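Long-range contacts in succinyl-CoA ligase (ADP-forming) subunit alpha (PDB 6HXI), which belongs to the CoA-ligase family of multi-domain enzymes and binds coenzyme A within an assembly of eight protein chains: residues G170-V175 against M227-G232; N211-I216 against E239-Q244; R218-P223 against K249-P254; L255-T260 against A297-P302. All coordinates share one frame; numbering follows the deposited sequence.

Four contacts of the CoA-ligase domain show how bonding changes with place in an alpha/beta fold. Contact 1 is its wholly buried centre, two neighbouring strands joined by backbone bonds. Contact 4 works one strand further out, where strand 255-260 meets a loop through a single bridge and a water. Contact 2 has no hydrogen bond across it and is largely apolar, packing helices 212-221 and 239-247 against each other; Met212 and Ile216 also rest on Val175 of contact 1. Contact 3 takes the far end of helix 212-221 and is the most exposed, and there charged side chains bond to backbone. Ile251 of contact 3 reaches Leu213 and Ile216, tying the loop to contact 2.

Contact 1: G170-V175 against M227-G232; sequences GCVGFV and MIACLG
Five backbone hydrogen bonds tie 170-175 to 227-232 as neighbouring parallel strands in the central sheet of the alpha/beta CoA-ligase domain. The ladder is straightest at Gly173, whose N reaches Met227 O at 2.8 Å with an N-H...O angle of 170° and whose O takes Ala229 N, lying in the carbonyl plane, at 2.9 Å. Val175 repeats the pattern, giving its N to Ala229 O and accepting Leu231 N on its own O. Where the strand begins the ladder is looser: Met227 N approaches Cys171 O from above the carbonyl plane, at 3.2 Å.

On one face Val172, Phe174, Met227 and Ala229 lie under helices 179-192 and 308-322. Val172 and Met227 run side by side, CG2 of the valine 3.9 Å from SD of the methionine. Phe174, its CG anti to the backbone N (chi1 -174°), leans over the neighbouring strand, so that CZ meets Leu231 CB and the ring edge meets Ala229 CB. Helix 212-221 covers the other face. There Val175 turns CG1 into the crowded position between N and carbonyl carbon (chi1 70°), which brings it 3.6 Å from Cys230 CB.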
loop_
_atom_site.group_PDB
_atom_site.type_symbol
_atom_site.label_atom_id
_atom_site.label_comp_id
_atom_site.label_asym_id
_atom_site.label_seq_id
_atom_site.Cartn_x
_atom_site.Cartn_y
_atom_site.Cartn_z
ATOM N N GLY B 170 -41.223 -23.075 42.024
ATOM C CA GLY B 170 -42.018 -24.073 42.728
ATOM C C GLY B 170 -41.948 -23.788 44.217
ATOM O O GLY B 170 -41.671 -22.654 44.613
ATOM N N CYS B 171 -42.138 -24.808 45.050
ATOM C CA CYS B 171 -42.139 -24.690 46.516
ATOM C C CYS B 171 -40.920 -25.319 47.196
ATOM O O CYS B 171 -40.828 -25.271 48.427
ATOM C CB CYS B 171 -43.428 -25.286 47.068
ATOM S SG CYS B 171 -43.425 -27.099 47.136
ATOM N N VAL B 172 -40.012 -25.944 46.420
ATOM C CA VAL B 172 -38.863 -26.681 46.962
ATOM C C VAL B 172 -37.597 -25.838 47.106
ATOM O O VAL B 172 -37.146 -25.220 46.151
ATOM C CB VAL B 172 -38.588 -27.997 46.169
ATOM C CG1 VAL B 172 -37.573 -28.890 46.895
ATOM C CG2 VAL B 172 -39.890 -28.769 45.901
ATOM N N GLY B 173 -37.010 -25.886 48.297
ATOM C CA GLY B 173 -35.732 -25.256 48.610
ATOM C C GLY B 173 -34.698 -26.352 48.593
ATOM O O GLY B 173 -34.745 -27.244 49.434
ATOM N N PHE B 174 -33.807 -26.341 47.591
ATOM C CA PHE B 174 -32.807 -27.395 47.387
ATOM C C PHE B 174 -31.338 -26.999 47.657
ATOM O O PHE B 174 -30.882 -25.954 47.189
ATOM C CB PHE B 174 -32.925 -27.981 45.954
ATOM C CG PHE B 174 -32.016 -29.163 45.756
ATOM C CD1 PHE B 174 -32.334 -30.402 46.298
ATOM C CD2 PHE B 174 -30.791 -29.017 45.117
ATOM C CE1 PHE B 174 -31.450 -31.478 46.188
ATOM C CE2 PHE B 174 -29.907 -30.092 45.010
ATOM C CZ PHE B 174 -30.244 -31.316 45.535
ATOM N N VAL B 175 -30.569 -27.908 48.297
ATOM C CA VAL B 175 -29.136 -27.691 48.537
ATOM C C VAL B 175 -28.338 -29.019 48.393
ATOM O O VAL B 175 -28.730 -30.066 48.925
ATOM C CB VAL B 175 -28.850 -26.923 49.874
ATOM C CG1 VAL B 175 -29.156 -27.763 51.099
ATOM C CG2 VAL B 175 -27.420 -26.384 49.930
ATOM N N MET B 227 -41.146 -26.725 51.294
ATOM C CA MET B 227 -40.456 -28.009 51.292
ATOM C C MET B 227 -38.945 -27.823 51.160
ATOM O O MET B 227 -38.502 -27.028 50.324
ATOM C CB MET B 227 -40.975 -28.756 50.063
ATOM C CG MET B 227 -41.123 -30.206 50.233
ATOM S SD MET B 227 -41.718 -30.850 48.658
ATOM C CE MET B 227 -40.618 -32.173 48.468
ATOM N N ILE B 228 -38.146 -28.563 51.964
ATOM C CA ILE B 228 -36.674 -28.509 51.873
ATOM C C ILE B 228 -36.132 -29.880 51.423
ATOM O O ILE B 228 -36.647 -30.914 51.825
ATOM C CB ILE B 228 -35.954 -27.937 53.137
ATOM C CG1 ILE B 228 -36.662 -26.652 53.672
ATOM C CG2 ILE B 228 -34.458 -27.659 52.845
ATOM C CD1 ILE B 228 -36.276 -26.199 55.103
ATOM N N ALA B 229 -35.164 -29.885 50.515
ATOM C CA ALA B 229 -34.574 -31.126 50.014
ATOM C C ALA B 229 -33.069 -30.973 49.969
ATOM O O ALA B 229 -32.584 -29.947 49.498
ATOM C CB ALA B 229 -35.112 -31.436 48.623
ATOM N N CYS B 230 -32.316 -31.962 50.474
ATOM C CA CYS B 230 -30.863 -31.862 50.362
ATOM C C CYS B 230 -30.191 -33.179 50.035
ATOM O O CYS B 230 -30.727 -34.249 50.286
ATOM C CB CYS B 230 -30.221 -31.181 51.561
ATOM S SG CYS B 230 -30.261 -32.147 53.068
ATOM N N LEU B 231 -29.037 -33.075 49.403
ATOM C CA LEU B 231 -28.233 -34.204 48.975
ATOM C C LEU B 231 -26.795 -33.954 49.416
ATOM O O LEU B 231 -26.147 -33.054 48.905
ATOM C CB LEU B 231 -28.332 -34.332 47.444
ATOM C CG LEU B 231 -27.743 -35.574 46.784
ATOM C CD1 LEU B 231 -28.534 -36.822 47.140
ATOM C CD2 LEU B 231 -27.675 -35.389 45.255
ATOM N N GLY B 232 -26.346 -34.711 50.403
ATOM C CA GLY B 232 -24.992 -34.620 50.927
ATOM C C GLY B 232 -24.131 -35.774 50.462
ATOM O O GLY B 232 -24.526 -36.521 49.560
#

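Contact 2: N211-I216 against E239-Q244; sequences NMLDHI and EYMIIQ
Helix 212-221 and helix 239-247 lie beside each other with their N-termini at the same end, the axes of the two short pieces 9.1 Å apart at closest and inclined by 40°. The backbones come nearest at Leu213 and Ile242, whose CA atoms are 5.6 Å apart. No hydrogen bond crosses between them, and the contact is made mainly by branched and thioether side chains.

Ile242 is the central piece. Its CD1 meets Met212 CB at 3.8 Å, while its CG1 takes the tip of Ile216, CD1, at 3.7 Å; these two isoleucines cross at about a right angle. Leu213, with CG anti to the backbone N (chi1 -175°), sends CD2 obliquely across to Met241, where it lies 3.9 Å from CB and also touches Met241 O. The Met241 chain runs out to SD, 3.8 Å from Asn211 CG, and the bend at chi3 (73°) turns CE back toward Asn211 CB. The amide itself is held from elsewhere: Asn211 ND2 bonds to Asp238 OD2, the oxygen that also accepts Met212 N. Tyr126 of the citrate lyase chain packs on Asn211 as well.

Met212 and Ile216 also touch Val175 of the sheet. Helix 212-221 links strand 196-201 to 227-233, across 172-176, and helix 239-247 links 227-233 to its neighbour 255-260; such crossover helices on a shared face are typical of a flavodoxin-like alpha/beta domain.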
loop_
_atom_site.group_PDB
_atom_site.type_symbol
_atom_site.label_atom_id
_atom_site.label_comp_id
_atom_site.label_asym_id
_atom_site.label_seq_id
_atom_site.Cartn_x
_atom_site.Cartn_y
_atom_site.Cartn_z
ATOM N N ASN B 211 -21.906 -23.391 54.368
ATOM C CA ASN B 211 -22.331 -24.749 54.658
ATOM C C ASN B 211 -23.762 -24.933 54.190
ATOM O O ASN B 211 -24.446 -23.947 53.908
ATOM C CB ASN B 211 -22.181 -25.030 56.167
ATOM C CG ASN B 211 -20.720 -25.154 56.564
ATOM O OD1 ASN B 211 -20.108 -24.210 57.072
ATOM N ND2 ASN B 211 -20.095 -26.285 56.214
ATOM N N MET B 212 -24.214 -26.184 54.070
ATOM C CA MET B 212 -25.577 -26.457 53.629
ATOM C C MET B 212 -26.606 -25.801 54.542
ATOM O O MET B 212 -27.594 -25.257 54.037
ATOM C CB MET B 212 -25.846 -27.962 53.536
ATOM C CG MET B 212 -25.235 -28.624 52.319
ATOM S SD MET B 212 -25.545 -30.403 52.413
ATOM C CE MET B 212 -24.990 -30.880 50.949
ATOM N N LEU B 213 -26.370 -25.830 55.879
ATOM C CA LEU B 213 -27.293 -25.257 56.872
ATOM C C LEU B 213 -27.564 -23.777 56.660
ATOM O O LEU B 213 -28.703 -23.365 56.850
ATOM C CB LEU B 213 -26.867 -25.533 58.331
ATOM C CG LEU B 213 -27.860 -25.069 59.429
ATOM C CD1 LEU B 213 -29.219 -25.793 59.324
ATOM C CD2 LEU B 213 -27.252 -25.194 60.813
ATOM N N ASP B 214 -26.553 -22.986 56.232
ATOM C CA ASP B 214 -26.708 -21.549 55.963
ATOM C C ASP B 214 -27.901 -21.338 55.021
ATOM O O ASP B 214 -28.831 -20.587 55.362
ATOM C CB ASP B 214 -25.418 -20.957 55.348
ATOM C CG ASP B 214 -24.137 -21.174 56.142
ATOM O OD1 ASP B 214 -24.192 -21.861 57.191
ATOM O OD2 ASP B 214 -23.074 -20.665 55.709
ATOM N N HIS B 215 -27.896 -22.084 53.876
ATOM C CA HIS B 215 -28.937 -22.064 52.857
ATOM C C HIS B 215 -30.223 -22.680 53.353
ATOM O O HIS B 215 -31.261 -22.086 53.100
ATOM C CB HIS B 215 -28.455 -22.679 51.541
ATOM C CG HIS B 215 -27.152 -22.082 51.081
ATOM N ND1 HIS B 215 -27.096 -20.820 50.518
ATOM C CD2 HIS B 215 -25.894 -22.561 51.196
ATOM C CE1 HIS B 215 -25.816 -20.576 50.288
ATOM N NE2 HIS B 215 -25.053 -21.597 50.669
ATOM N N ILE B 216 -30.171 -23.810 54.118
ATOM C CA ILE B 216 -31.369 -24.461 54.673
ATOM C C ILE B 216 -32.126 -23.502 55.609
ATOM O O ILE B 216 -33.368 -23.453 55.570
ATOM C CB ILE B 216 -31.080 -25.853 55.321
ATOM C CG1 ILE B 216 -30.693 -26.880 54.237
ATOM C CG2 ILE B 216 -32.297 -26.361 56.133
ATOM C CD1 ILE B 216 -30.204 -28.255 54.720
ATOM N N GLU B 239 -23.302 -32.107 57.414
ATOM C CA GLU B 239 -24.673 -32.634 57.552
ATOM C C GLU B 239 -25.122 -32.742 59.020
ATOM O O GLU B 239 -26.319 -32.676 59.301
ATOM C CB GLU B 239 -24.846 -33.968 56.800
ATOM C CG GLU B 239 -24.658 -33.871 55.294
ATOM C CD GLU B 239 -23.240 -33.954 54.746
ATOM O OE1 GLU B 239 -22.264 -33.754 55.507
ATOM O OE2 GLU B 239 -23.106 -34.214 53.531
ATOM N N TYR B 240 -24.153 -32.828 59.951
ATOM C CA TYR B 240 -24.417 -32.862 61.388
ATOM C C TYR B 240 -24.863 -31.494 61.919
ATOM O O TYR B 240 -25.411 -31.428 63.013
ATOM C CB TYR B 240 -23.230 -33.455 62.172
ATOM C CG TYR B 240 -23.080 -34.936 61.914
ATOM C CD1 TYR B 240 -23.918 -35.860 62.533
ATOM C CD2 TYR B 240 -22.135 -35.414 61.006
ATOM C CE1 TYR B 240 -23.818 -37.224 62.261
ATOM C CE2 TYR B 240 -22.014 -36.777 60.741
ATOM C CZ TYR B 240 -22.867 -37.676 61.360
ATOM O OH TYR B 240 -22.759 -39.015 61.096
ATOM N N MET B 241 -24.678 -30.412 61.129
ATOM C CA MET B 241 -25.162 -29.079 61.506
ATOM C C MET B 241 -26.672 -29.068 61.283
ATOM O O MET B 241 -27.410 -28.496 62.092
ATOM C CB MET B 241 -24.501 -27.964 60.674
ATOM C CG MET B 241 -23.038 -27.727 61.001
ATOM S SD MET B 241 -22.160 -26.798 59.707
ATOM C CE MET B 241 -22.853 -25.138 59.984
ATOM N N ILE B 242 -27.118 -29.749 60.201
ATOM C CA ILE B 242 -28.520 -29.870 59.787
ATOM C C ILE B 242 -29.277 -30.722 60.773
ATOM O O ILE B 242 -30.315 -30.286 61.265
ATOM C CB ILE B 242 -28.668 -30.378 58.319
ATOM C CG1 ILE B 242 -27.863 -29.481 57.321
ATOM C CG2 ILE B 242 -30.148 -30.487 57.902
ATOM C CD1 ILE B 242 -27.324 -30.225 56.136
ATOM N N ILE B 243 -28.752 -31.917 61.077
ATOM C CA ILE B 243 -29.337 -32.883 62.022
ATOM C C ILE B 243 -29.512 -32.245 63.412
ATOM O O ILE B 243 -30.553 -32.450 64.046
ATOM C CB ILE B 243 -28.483 -34.194 62.023
ATOM C CG1 ILE B 243 -28.603 -34.931 60.659
ATOM C CG2 ILE B 243 -28.798 -35.125 63.206
ATOM C CD1 ILE B 243 -27.342 -35.720 60.236
ATOM N N GLN B 244 -28.527 -31.428 63.852
ATOM C CA GLN B 244 -28.605 -30.728 65.141
ATOM C C GLN B 244 -29.668 -29.637 65.100
ATOM O O GLN B 244 -30.386 -29.464 66.085
ATOM C CB GLN B 244 -27.249 -30.150 65.566
ATOM C CG GLN B 244 -27.206 -29.812 67.062
ATOM C CD GLN B 244 -25.816 -29.853 67.639
ATOM O OE1 GLN B 244 -24.953 -29.020 67.323
ATOM N NE2 GLN B 244 -25.586 -30.811 68.529
#

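Contact 3: R218-P223 against K249-P254; sequences RYERNP and KKITKP
Segment 218-223 runs off the C-terminal end of helix 212-221 through Asn222 and Pro223, while the loop 249-254 passes alongside. Arg218 faces elsewhere, forming a salt bridge with Glu198. At Tyr219 the ring leads off toward the sheet, where OH bonds to Phe174 O, but the carbonyl O turns to the loop and accepts Lys253 NZ at 2.7 Å, in its plane and on a lone pair.

Glu220 does most of the work. Its chi1 of -117° sets CG against Ile251 CA, and the bend at chi2 (-73°) turns the carboxylate so that OE2 arrives where the backbone of the loop turns. Lys253 N reaches OE2 at 2.8 Å from above the carboxylate plane, Thr252 OG1 gives its proton to the syn lone pair at 3.1 Å, and Thr252 N adds a weak bond. OE1, by contrast, lies 3.2 Å from Lys250 O, a meeting of two acceptors. The carbonyl of Glu220 is a weak acceptor of Lys253 NZ.

The backbone O of Asn222 accepts Lys253 NZ at 2.8 Å, the donor standing above the carbonyl plane. The extended Lys253 chain thus runs to the helix end, and Ile225 O supplies NZ with a further acceptor.

The chemistry is one of charges met by backbone. Glu220 OE2 and Lys253 NZ stay 4.9 Å apart, too far for a salt bridge, although their opposite charges probably still attract. A cation gathered among carbonyls at a helix C-terminus should suit the helix dipole, and three N-H or O-H donors would tend to keep Glu220 ionised.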
loop_
_atom_site.group_PDB
_atom_site.type_symbol
_atom_site.label_atom_id
_atom_site.label_comp_id
_atom_site.label_asym_id
_atom_site.label_seq_id
_atom_site.Cartn_x
_atom_site.Cartn_y
_atom_site.Cartn_z
ATOM N N ARG B 218 -32.115 -20.197 55.419
ATOM C CA ARG B 218 -32.744 -19.178 54.583
ATOM C C ARG B 218 -34.070 -19.720 54.027
ATOM O O ARG B 218 -35.038 -18.969 53.954
ATOM C CB ARG B 218 -31.854 -18.784 53.406
ATOM C CG ARG B 218 -30.665 -17.897 53.726
ATOM C CD ARG B 218 -30.018 -17.353 52.459
ATOM N NE ARG B 218 -29.637 -18.401 51.504
ATOM C CZ ARG B 218 -30.343 -18.741 50.429
ATOM N NH1 ARG B 218 -31.496 -18.142 50.168
ATOM N NH2 ARG B 218 -29.920 -19.707 49.629
ATOM N N TYR B 219 -34.112 -21.005 53.611
ATOM C CA TYR B 219 -35.324 -21.626 53.080
ATOM C C TYR B 219 -36.406 -21.703 54.151
ATOM O O TYR B 219 -37.588 -21.594 53.820
ATOM C CB TYR B 219 -35.040 -23.036 52.536
ATOM C CG TYR B 219 -33.960 -23.136 51.479
ATOM C CD1 TYR B 219 -33.649 -22.050 50.661
ATOM C CD2 TYR B 219 -33.294 -24.336 51.249
ATOM C CE1 TYR B 219 -32.665 -22.143 49.680
ATOM C CE2 TYR B 219 -32.312 -24.441 50.261
ATOM C CZ TYR B 219 -32.012 -23.347 49.470
ATOM O OH TYR B 219 -31.051 -23.457 48.497
ATOM N N GLU B 220 -35.995 -21.890 55.433
ATOM C CA GLU B 220 -36.873 -21.985 56.606
ATOM C C GLU B 220 -37.578 -20.664 56.917
ATOM O O GLU B 220 -38.689 -20.673 57.469
ATOM C CB GLU B 220 -36.082 -22.438 57.834
ATOM C CG GLU B 220 -36.539 -23.775 58.395
ATOM C CD GLU B 220 -37.865 -23.806 59.139
ATOM O OE1 GLU B 220 -37.989 -23.138 60.191
ATOM O OE2 GLU B 220 -38.757 -24.571 58.709
ATOM N N ARG B 221 -36.917 -19.533 56.585
ATOM C CA ARG B 221 -37.430 -18.182 56.789
ATOM C C ARG B 221 -38.289 -17.720 55.605
ATOM O O ARG B 221 -39.227 -16.940 55.814
ATOM C CB ARG B 221 -36.284 -17.189 57.022
ATOM C CG ARG B 221 -35.583 -17.322 58.384
ATOM C CD ARG B 221 -34.569 -16.200 58.606
ATOM N NE ARG B 221 -33.463 -16.233 57.636
ATOM C CZ ARG B 221 -32.595 -15.242 57.442
ATOM N NH1 ARG B 221 -32.690 -14.120 58.144
ATOM N NH2 ARG B 221 -31.629 -15.366 56.543
ATOM N N ASN B 222 -37.981 -18.200 54.376
ATOM C CA ASN B 222 -38.709 -17.840 53.158
ATOM C C ASN B 222 -40.140 -18.392 53.131
ATOM O O ASN B 222 -40.319 -19.608 53.119
ATOM C CB ASN B 222 -37.926 -18.254 51.892
ATOM C CG ASN B 222 -38.342 -17.543 50.613
ATOM O OD1 ASN B 222 -39.455 -17.007 50.468
ATOM N ND2 ASN B 222 -37.457 -17.555 49.626
ATOM N N PRO B 223 -41.170 -17.509 53.093
ATOM C CA PRO B 223 -42.570 -18.000 53.055
ATOM C C PRO B 223 -42.955 -18.755 51.781
ATOM O O PRO B 223 -43.810 -19.631 51.839
ATOM C CB PRO B 223 -43.414 -16.724 53.206
ATOM C CG PRO B 223 -42.464 -15.649 53.624
ATOM C CD PRO B 223 -41.118 -16.034 53.107
ATOM N N LYS B 249 -35.383 -28.116 66.714
ATOM C CA LYS B 249 -36.611 -27.584 66.101
ATOM C C LYS B 249 -36.387 -26.251 65.333
ATOM O O LYS B 249 -37.311 -25.444 65.219
ATOM C CB LYS B 249 -37.750 -27.474 67.136
ATOM C CG LYS B 249 -38.376 -28.805 67.531
ATOM C CD LYS B 249 -39.594 -28.584 68.445
ATOM C CE LYS B 249 -40.128 -29.867 69.020
ATOM N NZ LYS B 249 -41.091 -29.624 70.133
ATOM N N LYS B 250 -35.163 -26.046 64.787
ATOM C CA LYS B 250 -34.794 -24.860 64.007
ATOM C C LYS B 250 -35.277 -24.988 62.552
ATOM O O LYS B 250 -35.340 -23.985 61.839
ATOM C CB LYS B 250 -33.277 -24.605 64.067
ATOM C CG LYS B 250 -32.780 -24.146 65.434
ATOM C CD LYS B 250 -31.264 -23.970 65.452
ATOM C CE LYS B 250 -30.758 -23.532 66.799
ATOM N NZ LYS B 250 -30.882 -22.065 66.967
ATOM N N ILE B 251 -35.612 -26.231 62.124
ATOM C CA ILE B 251 -36.143 -26.573 60.801
ATOM C C ILE B 251 -37.485 -27.278 61.026
ATOM O O ILE B 251 -37.515 -28.459 61.376
ATOM C CB ILE B 251 -35.164 -27.435 59.943
ATOM C CG1 ILE B 251 -33.776 -26.781 59.796
ATOM C CG2 ILE B 251 -35.778 -27.797 58.563
ATOM C CD1 ILE B 251 -32.662 -27.780 59.574
ATOM N N THR B 252 -38.586 -26.535 60.842
ATOM C CA THR B 252 -39.958 -27.024 61.029
ATOM C C THR B 252 -40.587 -27.540 59.727
ATOM O O THR B 252 -41.477 -28.391 59.781
ATOM C CB THR B 252 -40.832 -25.966 61.716
ATOM O OG1 THR B 252 -40.999 -24.843 60.848
ATOM C CG2 THR B 252 -40.270 -25.523 63.068
ATOM N N LYS B 253 -40.133 -27.018 58.566
ATOM C CA LYS B 253 -40.605 -27.425 57.236
ATOM C C LYS B 253 -40.142 -28.849 56.951
ATOM O O LYS B 253 -39.061 -29.207 57.431
ATOM C CB LYS B 253 -40.071 -26.475 56.157
ATOM C CG LYS B 253 -40.868 -25.194 56.064
ATOM C CD LYS B 253 -40.162 -24.117 55.260
ATOM C CE LYS B 253 -40.722 -22.786 55.674
ATOM N NZ LYS B 253 -40.089 -21.673 54.958
ATOM N N PRO B 254 -40.923 -29.691 56.213
ATOM C CA PRO B 254 -40.453 -31.067 55.956
ATOM C C PRO B 254 -39.185 -31.081 55.099
ATOM O O PRO B 254 -39.104 -30.368 54.104
ATOM C CB PRO B 254 -41.661 -31.752 55.309
ATOM C CG PRO B 254 -42.466 -30.654 54.741
ATOM C CD PRO B 254 -42.234 -29.436 55.573
#

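Contact 4: L255-T260 against A297-P302; sequences LVAWVT and AGAYVP
The indole of Trp258 and the phenol of Tyr300 are both met at their edges across this contact, a short backbone bridge on the outermost strand of the parallel part of the CoA-ligase sheet. Val301 CG1 sits near the indole plane, 3.9 Å from CE3, and the ring of Pro302 comes alongside obliquely, bringing CG equally near to CE3. Tyr300 has Leu255 O in the plane of its ring, beside CD1. Met311 and Val315 of helix 308-322 also touch this ring, while Tyr308 of the same helix touches the indole.

Strand 255-260 pairs on one side with 227-233; on the other the loop after helix 287-297 runs by, its direction 41° off the strand. Tyr300 makes the bridge opposite Val256: its N gives an almost straight bond to Leu255 O (2.8 Å, 170°), and its O takes Ala257 N at 2.9 Å from above the carbonyl plane. Apolar groups meet beside the bridge, where Ala299 CB touches both Leu255 CD2, 3.9 Å away, and Ala257 CB.

Helix 287-297 ends in a Schellman motif at Gly298, whose positive phi (102°) swings the chain toward the strand. One water finishes the join, accepting from Leu255 N at 2.9 Å and donating to Gly298 O at 3.2 Å.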
loop_
_atom_site.group_PDB
_atom_site.type_symbol
_atom_site.label_atom_id
_atom_site.label_comp_id
_atom_site.label_asym_id
_atom_site.label_seq_id
_atom_site.Cartn_x
_atom_site.Cartn_y
_atom_site.Cartn_z
ATOM N N LEU B 255 -38.164 -31.830 55.554
ATOM C CA LEU B 255 -36.849 -31.943 54.926
ATOM C C LEU B 255 -36.549 -33.344 54.375
ATOM O O LEU B 255 -36.486 -34.303 55.147
ATOM C CB LEU B 255 -35.755 -31.529 55.938
ATOM C CG LEU B 255 -34.330 -31.398 55.372
ATOM C CD1 LEU B 255 -33.797 -30.013 55.569
ATOM C CD2 LEU B 255 -33.395 -32.419 55.989
ATOM N N VAL B 256 -36.324 -33.450 53.048
ATOM C CA VAL B 256 -35.931 -34.701 52.378
ATOM C C VAL B 256 -34.411 -34.703 52.417
ATOM O O VAL B 256 -33.793 -33.684 52.112
ATOM C CB VAL B 256 -36.475 -34.838 50.926
ATOM C CG1 VAL B 256 -36.009 -36.140 50.284
ATOM C CG2 VAL B 256 -38.003 -34.745 50.889
ATOM N N ALA B 257 -33.800 -35.813 52.830
ATOM C CA ALA B 257 -32.344 -35.859 52.924
ATOM C C ALA B 257 -31.731 -37.176 52.482
ATOM O O ALA B 257 -32.223 -38.240 52.834
ATOM C CB ALA B 257 -31.916 -35.546 54.344
ATOM N N TRP B 258 -30.627 -37.095 51.726
ATOM C CA TRP B 258 -29.867 -38.267 51.308
ATOM C C TRP B 258 -28.379 -37.959 51.273
ATOM O O TRP B 258 -27.979 -36.918 50.755
ATOM C CB TRP B 258 -30.361 -38.880 49.982
ATOM C CG TRP B 258 -29.577 -40.108 49.595
ATOM C CD1 TRP B 258 -28.625 -40.202 48.619
ATOM C CD2 TRP B 258 -29.574 -41.370 50.279
ATOM N NE1 TRP B 258 -28.065 -41.457 48.621
ATOM C CE2 TRP B 258 -28.627 -42.195 49.631
ATOM C CE3 TRP B 258 -30.291 -41.889 51.369
ATOM C CZ2 TRP B 258 -28.389 -43.516 50.029
ATOM C CZ3 TRP B 258 -30.048 -43.193 51.770
ATOM C CH2 TRP B 258 -29.116 -43.996 51.098
ATOM N N VAL B 259 -27.567 -38.864 51.845
ATOM C CA VAL B 259 -26.112 -38.745 51.886
ATOM C C VAL B 259 -25.514 -39.872 51.020
ATOM O O VAL B 259 -25.747 -41.056 51.278
ATOM C CB VAL B 259 -25.551 -38.722 53.339
ATOM C CG1 VAL B 259 -24.031 -38.612 53.336
ATOM C CG2 VAL B 259 -26.166 -37.582 54.152
ATOM N N THR B 260 -24.781 -39.487 49.968
ATOM C CA THR B 260 -24.141 -40.419 49.025
ATOM C C THR B 260 -22.789 -40.917 49.593
ATOM O O THR B 260 -22.190 -40.257 50.443
ATOM C CB THR B 260 -23.987 -39.748 47.652
ATOM O OG1 THR B 260 -22.986 -38.754 47.759
ATOM C CG2 THR B 260 -25.271 -39.097 47.166
ATOM N N ALA B 297 -33.400 -37.911 63.271
ATOM C CA ALA B 297 -33.688 -36.487 63.504
ATOM C C ALA B 297 -35.079 -36.045 62.996
ATOM O O ALA B 297 -35.523 -34.943 63.320
ATOM C CB ALA B 297 -32.600 -35.622 62.892
ATOM N N GLY B 298 -35.751 -36.900 62.224
ATOM C CA GLY B 298 -37.077 -36.604 61.696
ATOM C C GLY B 298 -37.125 -36.181 60.242
ATOM O O GLY B 298 -38.177 -35.745 59.772
ATOM N N ALA B 299 -36.007 -36.319 59.507
ATOM C CA ALA B 299 -35.963 -36.009 58.078
ATOM C C ALA B 299 -36.593 -37.178 57.287
ATOM O O ALA B 299 -36.692 -38.294 57.802
ATOM C CB ALA B 299 -34.518 -35.795 57.627
ATOM N N TYR B 300 -37.003 -36.918 56.037
ATOM C CA TYR B 300 -37.552 -37.931 55.141
ATOM C C TYR B 300 -36.358 -38.479 54.345
ATOM O O TYR B 300 -35.785 -37.779 53.498
ATOM C CB TYR B 300 -38.643 -37.316 54.250
ATOM C CG TYR B 300 -39.848 -36.861 55.041
ATOM C CD1 TYR B 300 -39.872 -35.613 55.659
ATOM C CD2 TYR B 300 -40.956 -37.688 55.196
ATOM C CE1 TYR B 300 -40.964 -35.207 56.429
ATOM C CE2 TYR B 300 -42.072 -37.275 55.925
ATOM C CZ TYR B 300 -42.065 -36.040 56.555
ATOM O OH TYR B 300 -43.155 -35.627 57.285
ATOM N N VAL B 301 -35.897 -39.687 54.718
ATOM C CA VAL B 301 -34.704 -40.305 54.123
ATOM C C VAL B 301 -35.072 -41.503 53.230
ATOM O O VAL B 301 -35.668 -42.448 53.739
ATOM C CB VAL B 301 -33.651 -40.672 55.213
ATOM C CG1 VAL B 301 -32.364 -41.218 54.591
ATOM C CG2 VAL B 301 -33.344 -39.479 56.116
ATOM N N PRO B 302 -34.720 -41.513 51.921
ATOM C CA PRO B 302 -35.047 -42.682 51.081
ATOM C C PRO B 302 -34.170 -43.910 51.386
ATOM O O PRO B 302 -33.224 -43.803 52.168
ATOM C CB PRO B 302 -34.809 -42.156 49.656
ATOM C CG PRO B 302 -33.769 -41.136 49.805
ATOM C CD PRO B 302 -34.006 -40.483 51.141
HETATM O O HOH W 1 -38.605 -32.972 58.230
#